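Long-range contact in uncharacterized protein MJ0690 (Methanocaldococcus jannaschii, PDB 3K32), which is of unknown function but belongs to the HUP superfamily and is predicted to be a subunit of a tRNA methyltransferase: residues N32-Y46 / F58-V70. Sequence-based numbering, arbitrary orientation.
Sequences NPHLITINFGVIPSY and FKHKVITLDRKIV
With CG of Phe40 anti to its carbonyl carbon (chi1 -64°), the ring turns against the start of helix 68-80, where Val70 CG1 lies over one face, 3.5 Å from the ring centroid, in a CH-pi contact. Ile38 CG2 covers the opposite face, while Ile69 CB approaches Phe40 CE2 to 3.6 Å and Leu65 CB packs near Phe40 CD2. Were Phe40 cut back to an alanine, a gap would probably open between Ile38 and Val70, and Ile69 would lose its aromatic neighbour.

Leading up to this cluster, strands 32-39 and 59-64 pair in parallel, their axes at 29°. Thr37 uses both its N and its O toward the same strand, N donating to Lys61 O and O accepting from Ile63 N; Asn39 N then reaches Ile63 O at 2.7 Å in a nearly straight bond. Just beyond, Asn39 OD1 accepts from Gly41 N, an Asx turn, and Asn39 ND2 donates to Ile43 O at 2.9 Å, bracing the loop that carries Tyr46 CD1 to within 3.7 Å of Val62 CG1. At the other end, the Lys59 chain runs alongside the His34 ring and bends at chi4 (72°), which brings NZ to an in-plane lone pair of Asn32 OD1 at 2.8 Å; a water links NZ and Lys59 N to Pro33 O.

The two strands and helix 47-56 form a beta-alpha-beta unit of the Rossmann-like HUP fold. Helices 17-28 and 47-56 cover the face bearing Leu35, strand 8-12 continues the sheet beyond 32-39, and helix 169-180 packs on Val42 and Val70.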
loop_
_atom_site.group_PDB
_atom_site.type_symbol
_atom_site.label_atom_id
_atom_site.label_comp_id
_atom_site.label_asym_id
_atom_site.label_seq_id
_atom_site.Cartn_x
_atom_site.Cartn_y
_atom_site.Cartn_z
ATOM N N ASN B 32 -7.468 -14.590 7.059
ATOM C CA ASN B 32 -8.080 -14.545 8.372
ATOM C C ASN B 32 -7.267 -13.647 9.309
ATOM O O ASN B 32 -6.204 -14.045 9.793
ATOM C CB ASN B 32 -8.207 -15.940 8.944
ATOM C CG ASN B 32 -9.153 -15.985 10.103
ATOM O OD1 ASN B 32 -9.929 -15.052 10.311
ATOM N ND2 ASN B 32 -9.102 -17.067 10.872
ATOM N N PRO B 33 -7.747 -12.416 9.542
ATOM C CA PRO B 33 -7.007 -11.436 10.338
ATOM C C PRO B 33 -7.144 -11.680 11.836
ATOM O O PRO B 33 -8.251 -11.771 12.359
ATOM C CB PRO B 33 -7.685 -10.102 9.982
ATOM C CG PRO B 33 -8.594 -10.398 8.843
ATOM C CD PRO B 33 -8.987 -11.837 9.018
ATOM N N HIS B 34 -6.012 -11.800 12.512
ATOM C CA HIS B 34 -5.997 -11.863 13.963
ATOM C C HIS B 34 -5.459 -10.530 14.468
ATOM O O HIS B 34 -4.247 -10.282 14.452
ATOM C CB HIS B 34 -5.146 -13.039 14.435
ATOM C CG HIS B 34 -5.719 -14.378 14.070
ATOM N ND1 HIS B 34 -5.895 -14.780 12.762
ATOM C CD2 HIS B 34 -6.166 -15.398 14.840
ATOM C CE1 HIS B 34 -6.425 -15.990 12.742
ATOM N NE2 HIS B 34 -6.596 -16.391 13.988
ATOM N N LEU B 35 -6.375 -9.654 14.864
ATOM C CA LEU B 35 -6.009 -8.349 15.397
ATOM C C LEU B 35 -5.267 -8.517 16.710
ATOM O O LEU B 35 -5.710 -9.253 17.599
ATOM C CB LEU B 35 -7.256 -7.482 15.610
ATOM C CG LEU B 35 -7.821 -6.755 14.389
ATOM C CD1 LEU B 35 -7.656 -7.563 13.125
ATOM C CD2 LEU B 35 -9.283 -6.341 14.592
ATOM N N ILE B 36 -4.134 -7.843 16.821
ATOM C CA ILE B 36 -3.385 -7.812 18.067
ATOM C C ILE B 36 -2.959 -6.377 18.483
ATOM O O ILE B 36 -2.566 -5.534 17.661
ATOM C CB ILE B 36 -2.174 -8.752 18.008
ATOM C CG1 ILE B 36 -1.100 -8.155 17.125
ATOM C CG2 ILE B 36 -2.563 -10.135 17.498
ATOM C CD1 ILE B 36 -0.078 -7.407 17.927
ATOM N N THR B 37 -3.068 -6.116 19.773
ATOM C CA THR B 37 -2.709 -4.839 20.356
ATOM C C THR B 37 -1.659 -5.071 21.441
ATOM O O THR B 37 -1.885 -5.832 22.382
ATOM C CB THR B 37 -3.940 -4.164 21.017
ATOM O OG1 THR B 37 -5.004 -4.057 20.070
ATOM C CG2 THR B 37 -3.594 -2.778 21.519
ATOM N N ILE B 38 -0.514 -4.422 21.302
ATOM C CA ILE B 38 0.523 -4.487 22.309
ATOM C C ILE B 38 0.076 -3.824 23.600
ATOM O O ILE B 38 -0.582 -2.781 23.575
ATOM C CB ILE B 38 1.805 -3.775 21.843
ATOM C CG1 ILE B 38 2.390 -4.470 20.611
ATOM C CG2 ILE B 38 2.825 -3.675 22.980
ATOM C CD1 ILE B 38 2.295 -5.975 20.655
ATOM N N ASN B 39 0.436 -4.448 24.721
ATOM C CA ASN B 39 0.373 -3.818 26.044
ATOM C C ASN B 39 1.697 -3.957 26.801
ATOM O O ASN B 39 2.382 -4.979 26.707
ATOM C CB ASN B 39 -0.767 -4.394 26.889
ATOM C CG ASN B 39 -1.007 -3.584 28.133
ATOM O OD1 ASN B 39 -0.786 -4.050 29.252
ATOM N ND2 ASN B 39 -1.409 -2.329 27.944
ATOM N N PHE B 40 2.067 -2.938 27.564
ATOM C CA PHE B 40 3.363 -2.973 28.242
ATOM C C PHE B 40 3.215 -3.046 29.754
ATOM O O PHE B 40 4.187 -2.833 30.477
ATOM C CB PHE B 40 4.207 -1.748 27.890
ATOM C CG PHE B 40 4.585 -1.645 26.440
ATOM C CD1 PHE B 40 3.839 -0.856 25.571
ATOM C CD2 PHE B 40 5.706 -2.306 25.950
ATOM C CE1 PHE B 40 4.191 -0.735 24.224
ATOM C CE2 PHE B 40 6.080 -2.185 24.597
ATOM C CZ PHE B 40 5.317 -1.398 23.734
ATOM N N GLY B 41 1.996 -3.321 30.223
ATOM C CA GLY B 41 1.718 -3.454 31.644
ATOM C C GLY B 41 1.614 -2.155 32.433
ATOM O O GLY B 41 1.452 -2.182 33.650
ATOM N N VAL B 42 1.714 -1.021 31.745
ATOM C CA VAL B 42 1.567 0.288 32.367
ATOM C C VAL B 42 0.094 0.563 32.676
ATOM O O VAL B 42 -0.301 0.607 33.844
ATOM C CB VAL B 42 2.136 1.418 31.467
ATOM C CG1 VAL B 42 1.823 2.774 32.054
ATOM C CG2 VAL B 42 3.640 1.263 31.298
ATOM N N ILE B 43 -0.708 0.751 31.626
ATOM C CA ILE B 43 -2.161 0.915 31.763
ATOM C C ILE B 43 -2.946 0.150 30.679
ATOM O O ILE B 43 -2.414 -0.178 29.615
ATOM C CB ILE B 43 -2.594 2.415 31.790
ATOM C CG1 ILE B 43 -2.189 3.143 30.500
ATOM C CG2 ILE B 43 -2.012 3.131 32.999
ATOM C CD1 ILE B 43 -2.625 4.636 30.460
ATOM N N PRO B 44 -4.224 -0.147 30.955
ATOM C CA PRO B 44 -5.040 -0.932 30.019
ATOM C C PRO B 44 -5.533 -0.127 28.809
ATOM O O PRO B 44 -6.709 -0.179 28.463
ATOM C CB PRO B 44 -6.216 -1.384 30.891
ATOM C CG PRO B 44 -6.334 -0.317 31.919
ATOM C CD PRO B 44 -4.921 0.091 32.232
ATOM N N SER B 45 -4.625 0.585 28.154
ATOM C CA SER B 45 -4.989 1.437 27.034
ATOM C C SER B 45 -5.543 0.671 25.817
ATOM O O SER B 45 -5.935 1.290 24.825
ATOM C CB SER B 45 -3.796 2.318 26.623
ATOM O OG SER B 45 -2.735 1.550 26.064
ATOM N N TYR B 46 -5.591 -0.655 25.892
ATOM C CA TYR B 46 -6.044 -1.454 24.756
ATOM C C TYR B 46 -7.561 -1.583 24.688
ATOM O O TYR B 46 -8.100 -2.158 23.750
ATOM C CB TYR B 46 -5.447 -2.853 24.829
ATOM C CG TYR B 46 -5.745 -3.515 26.139
ATOM C CD1 TYR B 46 -6.902 -4.269 26.309
ATOM C CD2 TYR B 46 -4.893 -3.359 27.221
ATOM C CE1 TYR B 46 -7.190 -4.869 27.511
ATOM C CE2 TYR B 46 -5.172 -3.954 28.432
ATOM C CZ TYR B 46 -6.324 -4.707 28.572
ATOM O OH TYR B 46 -6.598 -5.300 29.775
ATOM N N PHE B 58 -13.801 -9.161 14.296
ATOM C CA PHE B 58 -12.517 -9.845 14.157
ATOM C C PHE B 58 -12.005 -10.381 15.480
ATOM O O PHE B 58 -12.222 -9.777 16.530
ATOM C CB PHE B 58 -11.470 -8.926 13.536
ATOM C CG PHE B 58 -11.719 -8.624 12.094
ATOM C CD1 PHE B 58 -12.113 -9.634 11.223
ATOM C CD2 PHE B 58 -11.560 -7.340 11.601
ATOM C CE1 PHE B 58 -12.347 -9.366 9.892
ATOM C CE2 PHE B 58 -11.788 -7.068 10.270
ATOM C CZ PHE B 58 -12.176 -8.086 9.411
ATOM N N LYS B 59 -11.324 -11.516 15.423
ATOM C CA LYS B 59 -10.688 -12.071 16.610
ATOM C C LYS B 59 -9.640 -11.095 17.171
ATOM O O LYS B 59 -8.855 -10.511 16.422
ATOM C CB LYS B 59 -10.032 -13.400 16.271
ATOM C CG LYS B 59 -10.934 -14.386 15.583
ATOM C CD LYS B 59 -10.099 -15.501 14.964
ATOM C CE LYS B 59 -10.906 -16.354 13.982
ATOM N NZ LYS B 59 -11.207 -15.627 12.724
ATOM N N HIS B 60 -9.613 -10.917 18.484
ATOM C CA HIS B 60 -8.661 -9.967 19.056
ATOM C C HIS B 60 -7.919 -10.536 20.251
ATOM O O HIS B 60 -8.469 -11.313 21.027
ATOM C CB HIS B 60 -9.344 -8.646 19.430
ATOM C CG HIS B 60 -8.412 -7.608 19.974
ATOM N ND1 HIS B 60 -7.705 -6.745 19.165
ATOM C CD2 HIS B 60 -8.097 -7.266 21.249
ATOM C CE1 HIS B 60 -6.983 -5.927 19.916
ATOM N NE2 HIS B 60 -7.202 -6.228 21.184
ATOM N N LYS B 61 -6.666 -10.122 20.383
ATOM C CA LYS B 61 -5.777 -10.598 21.426
ATOM C C LYS B 61 -4.892 -9.443 21.873
ATOM O O LYS B 61 -4.482 -8.618 21.057
ATOM C CB LYS B 61 -4.920 -11.736 20.866
ATOM C CG LYS B 61 -3.970 -12.386 21.854
ATOM C CD LYS B 61 -3.903 -13.888 21.598
ATOM C CE LYS B 61 -2.493 -14.372 21.336
ATOM N NZ LYS B 61 -1.973 -13.855 20.044
ATOM N N VAL B 62 -4.608 -9.356 23.166
ATOM C CA VAL B 62 -3.581 -8.421 23.599
ATOM C C VAL B 62 -2.312 -9.147 24.004
ATOM O O VAL B 62 -2.342 -10.124 24.726
ATOM C CB VAL B 62 -4.036 -7.411 24.698
ATOM C CG1 VAL B 62 -5.564 -7.354 24.830
ATOM C CG2 VAL B 62 -3.345 -7.682 26.013
ATOM N N ILE B 63 -1.195 -8.652 23.496
ATOM C CA ILE B 63 0.109 -9.208 23.757
ATOM C C ILE B 63 0.885 -8.290 24.701
ATOM O O ILE B 63 1.091 -7.099 24.417
ATOM C CB ILE B 63 0.855 -9.318 22.445
ATOM C CG1 ILE B 63 0.110 -10.288 21.536
ATOM C CG2 ILE B 63 2.307 -9.745 22.676
ATOM C CD1 ILE B 63 0.867 -10.687 20.331
ATOM N N THR B 64 1.313 -8.838 25.826
ATOM C CA THR B 64 2.015 -8.047 26.821
ATOM C C THR B 64 3.530 -8.119 26.614
ATOM O O THR B 64 4.109 -9.205 26.561
ATOM C CB THR B 64 1.632 -8.502 28.237
ATOM O OG1 THR B 64 0.203 -8.514 28.345
ATOM C CG2 THR B 64 2.213 -7.566 29.285
ATOM N N LEU B 65 4.163 -6.954 26.480
ATOM C CA LEU B 65 5.610 -6.876 26.265
ATOM C C LEU B 65 6.293 -6.209 27.453
ATOM O O LEU B 65 5.630 -5.594 28.287
ATOM C CB LEU B 65 5.917 -6.127 24.965
ATOM C CG LEU B 65 6.092 -7.040 23.734
ATOM C CD1 LEU B 65 5.268 -8.312 23.818
ATOM C CD2 LEU B 65 5.815 -6.303 22.445
ATOM N N ASP B 66 7.612 -6.339 27.530
ATOM C CA ASP B 66 8.381 -5.763 28.632
ATOM C C ASP B 66 8.237 -4.231 28.686
ATOM O O ASP B 66 8.391 -3.535 27.673
ATOM C CB ASP B 66 9.854 -6.175 28.528
ATOM C CG ASP B 66 10.654 -5.850 29.790
ATOM O OD1 ASP B 66 10.628 -4.685 30.272
ATOM O OD2 ASP B 66 11.335 -6.771 30.297
ATOM N N ARG B 67 7.944 -3.723 29.883
ATOM C CA ARG B 67 7.715 -2.299 30.110
ATOM C C ARG B 67 8.942 -1.423 29.810
ATOM O O ARG B 67 8.833 -0.209 29.685
ATOM C CB ARG B 67 7.268 -2.084 31.552
ATOM C CG ARG B 67 7.215 -0.632 31.984
ATOM C CD ARG B 67 7.098 -0.476 33.492
ATOM N NE ARG B 67 7.000 0.937 33.834
ATOM C CZ ARG B 67 5.951 1.511 34.415
ATOM N NH1 ARG B 67 4.893 0.790 34.759
ATOM N NH2 ARG B 67 5.969 2.816 34.659
ATOM N N LYS B 68 10.104 -2.047 29.685
ATOM C CA LYS B 68 11.339 -1.315 29.441
ATOM C C LYS B 68 11.348 -0.714 28.040
ATOM O O LYS B 68 12.061 0.267 27.775
ATOM C CB LYS B 68 12.540 -2.246 29.607
ATOM C CG LYS B 68 12.548 -3.402 28.609
ATOM C CD LYS B 68 13.872 -3.504 27.862
ATOM C CE LYS B 68 14.441 -4.916 27.928
ATOM N NZ LYS B 68 14.715 -5.347 29.335
ATOM N N ILE B 69 10.572 -1.316 27.140
ATOM C CA ILE B 69 10.485 -0.808 25.783
ATOM C C ILE B 69 9.920 0.601 25.814
ATOM O O ILE B 69 10.460 1.499 25.164
ATOM C CB ILE B 69 9.620 -1.706 24.880
ATOM C CG1 ILE B 69 10.281 -3.074 24.703
ATOM C CG2 ILE B 69 9.439 -1.053 23.522
ATOM C CD1 ILE B 69 9.328 -4.139 24.349
ATOM N N VAL B 70 8.854 0.804 26.589
ATOM C CA VAL B 70 8.260 2.140 26.705
ATOM C C VAL B 70 9.048 3.056 27.627
ATOM O O VAL B 70 9.085 4.269 27.414
ATOM C CB VAL B 70 6.763 2.110 27.125
ATOM C CG1 VAL B 70 5.894 1.795 25.919
ATOM C CG2 VAL B 70 6.511 1.118 28.295
HETATM O O HOH W 1 -10.750 -12.961 12.811
#